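Local coordinates for protein beta-galactosidase (Bacillus circulans subsp. alkalophilus, PDB 3TTY) that hydrolyses terminal beta-galactosidic bonds as a TIM-barrel glycoside hydrolase and binds galactose in its barrel pocket, at residues D28-M31 / F32-G36; E18-D21 / K22-E26. One frame throughout, in Å; residues are numbered along the deposited sequence.

Contact 1: residues D28-M31 / F32-G36; sequences DMRM and FNLAG
Phe-32 carries the side-chain contact: Asp-28 CB stands over one face of its ring, and the methyl of Met-29 approaches the ring obliquely. Asp-28 CB is 4.1 Å from the ring centroid and 24° off the ring normal, a CH-pi contact. Met-29 bends at chi2 (-49°) and again at chi3, which brings its CE back to 3.9 Å from Phe-32 CD2. Arg-30 NH1 passes 3.6 Å from Leu-34 CD1, one turn ahead, the two side chains crossing at a slant.

The backbone bonds are those of a regular alpha-helix. Phe-32 N donates to Asp-28 O at 2.7 Å, and the same carbonyl oxygen lies 3.0 Å above the plane of the Phe-32 ring, offset toward its rim. Asn-33 N to Met-29 O, Leu-34 N to Arg-30 O and Ala-35 N to Met-31 O continue the ladder. Gly-36, with positive phi, then closes helix 22-35 in a Schellman motif, its N bonded to Asn-33 O at 3.2 Å.

Arg-30 makes salt bridges to Glu-27 and Glu-368. Met-31 packs on Phe-373 of helix 371-386, Met-29 on Arg-68 and Leu-69 of helix 60-71. Asp-28 thus sets its methylene against the aromatic ring while its buried carboxylate, probably ionised, is gripped by Arg-348 through a salt bridge at OD1 and by Tyr-15 OH through a hydrogen bond at OD2, which would fix its rotation.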
ATOM      1  N   ASP A  28     -37.591 -24.695  -5.558  1.00 16.68           N
ATOM      2  CA  ASP A  28     -37.070 -24.357  -4.231  1.00 23.52           C
ATOM      3  C   ASP A  28     -37.817 -25.126  -3.145  1.00 19.67           C
ATOM      4  O   ASP A  28     -37.196 -25.786  -2.323  1.00 19.85           O
ATOM      5  CB  ASP A  28     -37.160 -22.849  -3.936  1.00 19.32           C
ATOM      6  CG  ASP A  28     -36.364 -22.005  -4.908  1.00 20.32           C
ATOM      7  OD1 ASP A  28     -35.362 -22.493  -5.471  1.00 18.61           O
ATOM      8  OD2 ASP A  28     -36.747 -20.837  -5.100  1.00 19.25           O
ATOM      9  N   MET A  29     -39.149 -25.027  -3.138  1.00 20.03           N
ATOM     10  CA  MET A  29     -39.960 -25.705  -2.124  1.00 17.92           C
ATOM     11  C   MET A  29     -39.651 -27.194  -2.113  1.00 20.75           C
ATOM     12  O   MET A  29     -39.476 -27.792  -1.048  1.00 18.62           O
ATOM     13  CB  MET A  29     -41.466 -25.507  -2.365  1.00 19.03           C
ATOM     14  CG  MET A  29     -41.972 -24.067  -2.289  1.00 19.64           C
ATOM     15  SD  MET A  29     -41.421 -23.172  -0.811  1.00 21.84           S
ATOM     16  CE  MET A  29     -40.098 -22.191  -1.522  1.00 17.76           C
ATOM     17  N   ARG A  30     -39.595 -27.791  -3.306  1.00 19.91           N
ATOM     18  CA  ARG A  30     -39.349 -29.220  -3.428  1.00 23.62           C
ATOM     19  C   ARG A  30     -37.998 -29.575  -2.801  1.00 21.42           C
ATOM     20  O   ARG A  30     -37.909 -30.496  -1.996  1.00 20.82           O
ATOM     21  CB  ARG A  30     -39.420 -29.686  -4.895  1.00 22.10           C
ATOM     22  CG  ARG A  30     -39.179 -31.188  -5.074  1.00 22.88           C
ATOM     23  CD  ARG A  30     -39.143 -31.635  -6.549  1.00 23.00           C
ATOM     24  NE  ARG A  30     -37.941 -31.149  -7.228  1.00 26.15           N
ATOM     25  CZ  ARG A  30     -36.739 -31.707  -7.109  1.00 21.52           C
ATOM     26  NH1 ARG A  30     -36.569 -32.775  -6.338  1.00 22.42           N
ATOM     27  NH2 ARG A  30     -35.705 -31.190  -7.753  1.00 18.10           N
ATOM     28  N   MET A  31     -36.959 -28.832  -3.165  1.00 19.62           N
ATOM     29  CA  MET A  31     -35.619 -29.084  -2.622  1.00 23.21           C
ATOM     30  C   MET A  31     -35.482 -28.728  -1.129  1.00 22.18           C
ATOM     31  O   MET A  31     -34.777 -29.421  -0.390  1.00 20.59           O
ATOM     32  CB  MET A  31     -34.533 -28.423  -3.488  1.00 22.12           C
ATOM     33  CG  MET A  31     -34.278 -29.185  -4.810  1.00 22.81           C
ATOM     34  SD  MET A  31     -33.072 -28.517  -5.991  1.00 19.94           S
ATOM     35  CE  MET A  31     -34.090 -27.389  -6.927  1.00 22.21           C
ATOM     36  N   PHE A  32     -36.170 -27.674  -0.683  1.00 21.04           N
ATOM     37  CA  PHE A  32     -36.148 -27.302   0.737  1.00 23.98           C
ATOM     38  C   PHE A  32     -36.719 -28.450   1.579  1.00 25.30           C
ATOM     39  O   PHE A  32     -36.210 -28.753   2.655  1.00 25.20           O
ATOM     40  CB  PHE A  32     -36.910 -25.988   1.015  1.00 21.62           C
ATOM     41  CG  PHE A  32     -36.267 -24.750   0.396  1.00 19.08           C
ATOM     42  CD1 PHE A  32     -35.002 -24.808  -0.168  1.00 17.91           C
ATOM     43  CD2 PHE A  32     -36.943 -23.533   0.381  1.00 16.79           C
ATOM     44  CE1 PHE A  32     -34.420 -23.677  -0.742  1.00 20.96           C
ATOM     45  CE2 PHE A  32     -36.368 -22.400  -0.187  1.00 18.13           C
ATOM     46  CZ  PHE A  32     -35.104 -22.470  -0.746  1.00 18.62           C
ATOM     47  N   ASN A  33     -37.772 -29.094   1.085  1.00 21.41           N
ATOM     48  CA  ASN A  33     -38.335 -30.233   1.799  1.00 24.66           C
ATOM     49  C   ASN A  33     -37.379 -31.425   1.831  1.00 21.99           C
ATOM     50  O   ASN A  33     -37.222 -32.062   2.864  1.00 21.97           O
ATOM     51  CB  ASN A  33     -39.707 -30.618   1.227  1.00 29.94           C
ATOM     52  CG  ASN A  33     -40.786 -29.583   1.557  1.00 37.25           C
ATOM     53  OD1 ASN A  33     -40.900 -29.123   2.701  1.00 37.56           O
ATOM     54  ND2 ASN A  33     -41.571 -29.201   0.547  1.00 38.23           N
ATOM     55  N   LEU A  34     -36.728 -31.707   0.704  1.00 23.14           N
ATOM     56  CA  LEU A  34     -35.694 -32.734   0.659  1.00 24.63           C
ATOM     57  C   LEU A  34     -34.593 -32.486   1.683  1.00 25.88           C
ATOM     58  O   LEU A  34     -34.073 -33.426   2.281  1.00 24.26           O
ATOM     59  CB  LEU A  34     -35.065 -32.811  -0.728  1.00 22.90           C
ATOM     60  CG  LEU A  34     -35.960 -33.340  -1.846  1.00 28.80           C
ATOM     61  CD1 LEU A  34     -35.162 -33.476  -3.140  1.00 26.49           C
ATOM     62  CD2 LEU A  34     -36.566 -34.677  -1.440  1.00 26.39           C
ATOM     63  N   ALA A  35     -34.227 -31.221   1.872  1.00 25.54           N
ATOM     64  CA  ALA A  35     -33.096 -30.879   2.738  1.00 26.10           C
ATOM     65  C   ALA A  35     -33.491 -30.610   4.194  1.00 26.06           C
ATOM     66  O   ALA A  35     -32.625 -30.376   5.036  1.00 24.48           O
ATOM     67  CB  ALA A  35     -32.311 -29.700   2.165  1.00 22.13           C
ATOM     68  N   GLY A  36     -34.793 -30.659   4.486  1.00 25.56           N
ATOM     69  CA  GLY A  36     -35.282 -30.389   5.827  1.00 22.38           C
ATOM     70  C   GLY A  36     -35.082 -28.935   6.232  1.00 24.70           C
ATOM     71  O   GLY A  36     -34.864 -28.631   7.407  1.00 21.41           O
TER

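Contact 2: residues E18-D21 / K22-E26; sequences EQWD and KATME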
ATOM      1  N   GLU A  18     -37.425 -13.208  -5.283  1.00 14.73           N
ATOM      2  CA  GLU A  18     -37.724 -12.055  -6.132  1.00 17.91           C
ATOM      3  C   GLU A  18     -36.639 -11.828  -7.202  1.00 16.84           C
ATOM      4  O   GLU A  18     -36.814 -11.013  -8.109  1.00 18.81           O
ATOM      5  CB  GLU A  18     -37.990 -10.780  -5.305  1.00 20.22           C
ATOM      6  CG  GLU A  18     -36.786 -10.256  -4.484  1.00 17.01           C
ATOM      7  CD  GLU A  18     -36.726 -10.863  -3.089  1.00 21.46           C
ATOM      8  OE1 GLU A  18     -36.568 -10.088  -2.119  1.00 21.52           O
ATOM      9  OE2 GLU A  18     -36.842 -12.109  -2.956  1.00 18.17           O
ATOM     10  N   GLN A  19     -35.530 -12.556  -7.095  1.00 16.91           N
ATOM     11  CA  GLN A  19     -34.500 -12.570  -8.139  1.00 19.38           C
ATOM     12  C   GLN A  19     -34.863 -13.593  -9.213  1.00 21.01           C
ATOM     13  O   GLN A  19     -34.212 -13.677 -10.255  1.00 19.79           O
ATOM     14  CB  GLN A  19     -33.116 -12.930  -7.553  1.00 17.05           C
ATOM     15  CG  GLN A  19     -32.587 -11.946  -6.501  1.00 17.56           C
ATOM     16  CD  GLN A  19     -31.267 -12.381  -5.855  1.00 22.17           C
ATOM     17  OE1 GLN A  19     -30.692 -13.426  -6.201  1.00 20.14           O
ATOM     18  NE2 GLN A  19     -30.789 -11.578  -4.897  1.00 13.76           N
ATOM     19  N   TRP A  20     -35.889 -14.388  -8.947  1.00 17.66           N
ATOM     20  CA  TRP A  20     -36.207 -15.523  -9.814  1.00 20.21           C
ATOM     21  C   TRP A  20     -37.619 -15.432 -10.401  1.00 18.05           C
ATOM     22  O   TRP A  20     -37.994 -14.399 -10.924  1.00 20.32           O
ATOM     23  CB  TRP A  20     -35.998 -16.829  -9.052  1.00 15.65           C
ATOM     24  CG  TRP A  20     -34.578 -17.019  -8.713  1.00 18.58           C
ATOM     25  CD1 TRP A  20     -33.915 -16.524  -7.615  1.00 18.62           C
ATOM     26  CD2 TRP A  20     -33.603 -17.715  -9.493  1.00 18.13           C
ATOM     27  NE1 TRP A  20     -32.588 -16.891  -7.664  1.00 17.85           N
ATOM     28  CE2 TRP A  20     -32.369 -17.615  -8.810  1.00 18.31           C
ATOM     29  CE3 TRP A  20     -33.652 -18.415 -10.703  1.00 20.90           C
ATOM     30  CZ2 TRP A  20     -31.198 -18.201  -9.292  1.00 14.41           C
ATOM     31  CZ3 TRP A  20     -32.481 -18.992 -11.188  1.00 23.19           C
ATOM     32  CH2 TRP A  20     -31.271 -18.881 -10.481  1.00 17.05           C
ATOM     33  N   ASP A  21     -38.381 -16.518 -10.326  1.00 18.83           N
ATOM     34  CA  ASP A  21     -39.767 -16.524 -10.791  1.00 20.46           C
ATOM     35  C   ASP A  21     -40.523 -17.651 -10.105  1.00 23.73           C
ATOM     36  O   ASP A  21     -39.970 -18.329  -9.226  1.00 23.43           O
ATOM     37  CB  ASP A  21     -39.864 -16.619 -12.322  1.00 19.58           C
ATOM     38  CG  ASP A  21     -39.234 -17.895 -12.883  1.00 28.75           C
ATOM     39  OD1 ASP A  21     -39.067 -17.994 -14.123  1.00 37.29           O
ATOM     40  OD2 ASP A  21     -38.913 -18.805 -12.098  1.00 23.71           O
ATOM     41  N   LYS A  22     -41.783 -17.849 -10.474  1.00 18.68           N
ATOM     42  CA  LYS A  22     -42.597 -18.844  -9.771  1.00 23.67           C
ATOM     43  C   LYS A  22     -42.165 -20.289 -10.009  1.00 23.35           C
ATOM     44  O   LYS A  22     -42.127 -21.099  -9.075  1.00 23.76           O
ATOM     45  CB  LYS A  22     -44.085 -18.645 -10.062  1.00 26.00           C
ATOM     46  CG  LYS A  22     -44.570 -17.299  -9.575  1.00 25.50           C
ATOM     47  CD  LYS A  22     -46.054 -17.278  -9.311  1.00 32.88           C
ATOM     48  CE  LYS A  22     -46.335 -16.341  -8.151  1.00 34.34           C
ATOM     49  NZ  LYS A  22     -47.716 -15.821  -8.192  1.00 37.91           N
ATOM     50  N   ALA A  23     -41.832 -20.611 -11.252  1.00 21.55           N
ATOM     51  CA  ALA A  23     -41.368 -21.951 -11.566  1.00 22.80           C
ATOM     52  C   ALA A  23     -40.157 -22.331 -10.693  1.00 23.34           C
ATOM     53  O   ALA A  23     -40.141 -23.403 -10.076  1.00 20.48           O
ATOM     54  CB  ALA A  23     -41.051 -22.088 -13.063  1.00 19.96           C
ATOM     55  N   THR A  24     -39.151 -21.463 -10.608  1.00 19.26           N
ATOM     56  CA  THR A  24     -38.005 -21.847  -9.792  1.00 22.99           C
ATOM     57  C   THR A  24     -38.405 -21.980  -8.322  1.00 18.66           C
ATOM     58  O   THR A  24     -37.898 -22.822  -7.598  1.00 20.90           O
ATOM     59  CB  THR A  24     -36.729 -20.963 -10.004  1.00 27.10           C
ATOM     60  OG1 THR A  24     -36.250 -20.467  -8.746  1.00 23.42           O
ATOM     61  CG2 THR A  24     -36.979 -19.844 -10.952  1.00 17.43           C
ATOM     62  N   MET A  25     -39.362 -21.171  -7.913  1.00 18.59           N
ATOM     63  CA  MET A  25     -39.891 -21.243  -6.569  1.00 19.54           C
ATOM     64  C   MET A  25     -40.495 -22.617  -6.266  1.00 24.59           C
ATOM     65  O   MET A  25     -40.364 -23.117  -5.141  1.00 24.79           O
ATOM     66  CB  MET A  25     -40.908 -20.129  -6.360  1.00 15.36           C
ATOM     67  CG  MET A  25     -41.183 -19.850  -4.920  1.00 28.44           C
ATOM     68  SD  MET A  25     -41.751 -18.166  -4.635  1.00 32.20           S
ATOM     69  CE  MET A  25     -41.842 -18.268  -2.862  1.00 26.08           C
ATOM     70  N   GLU A  26     -41.138 -23.239  -7.258  1.00 22.12           N
ATOM     71  CA  GLU A  26     -41.633 -24.605  -7.078  1.00 21.95           C
ATOM     72  C   GLU A  26     -40.483 -25.588  -6.841  1.00 22.53           C
ATOM     73  O   GLU A  26     -40.570 -26.466  -5.987  1.00 23.50           O
ATOM     74  CB  GLU A  26     -42.492 -25.058  -8.265  1.00 23.96           C
ATOM     75  CG  GLU A  26     -43.832 -24.348  -8.372  1.00 23.90           C
ATOM     76  CD  GLU A  26     -44.661 -24.461  -7.098  1.00 27.98           C
ATOM     77  OE1 GLU A  26     -45.078 -23.410  -6.558  1.00 25.13           O
ATOM     78  OE2 GLU A  26     -44.895 -25.603  -6.642  1.00 24.92           O
TER
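Thr-24 meets Trp-20 and Asp-21 at the start of helix 22-35. Its CG2 is 3.6 Å from Trp-20 CE3, obliquely placed against the indole, while OG1 lies 3.7 Å from Trp-20 CB; the two side chains cross at about a right angle. As modelled, the buried Thr-24 OG1 finds no polar partner, but with chi1 at 127°, off any staggered position, the threonine rotamer and both distances are uncertain. Asp-21 OD2 accepts a hydrogen bond from the backbone N-H of Thr-24 (N to OD2 3.1 Å), although this oxygen is modelled too near the threonine methyl for its place to be certain.

Asp-21 stands at the N-cap position, and that hydrogen bond is the capping bond. With chi1 at 61° the carboxylate folds back over the first turn, and Asp-21 O takes the first helical bond, from Met-25 N at 3.2 Å. The helix is the first of the TIM barrel, reached by the loop that leaves strand 10-14.

Further out, Arg-348 makes a cation-pi contact with the Trp-20 indole and also touches Thr-24. Lys-22 forms a salt bridge with Asp-64 of helix 60-71, where Met-25 packs on Ile-65. Trp-20 also packs against Leu-499 of the second subunit.

How the contacts relate
Contact 2 and contact 1 follow one another along helix 22-35, the first capping its N-terminal end and the second including its C-terminal stop; their centres are 14 Å apart. Helix 22-35 is the crossover of the beta-alpha-beta unit from strand 10-14 to strand 39-42. Arg-348 ties the two together, meeting Trp-20 and Thr-24 in contact 2 and Asp-28 in contact 1, while helix 60-71 flanks both. Neither contact contributes a residue to the galactose pocket. In contact 2 the side chain of Trp-20 is about 14 Å from a bound galactose, too far to touch it; this contact also reaches the second subunit, which contact 1 does not.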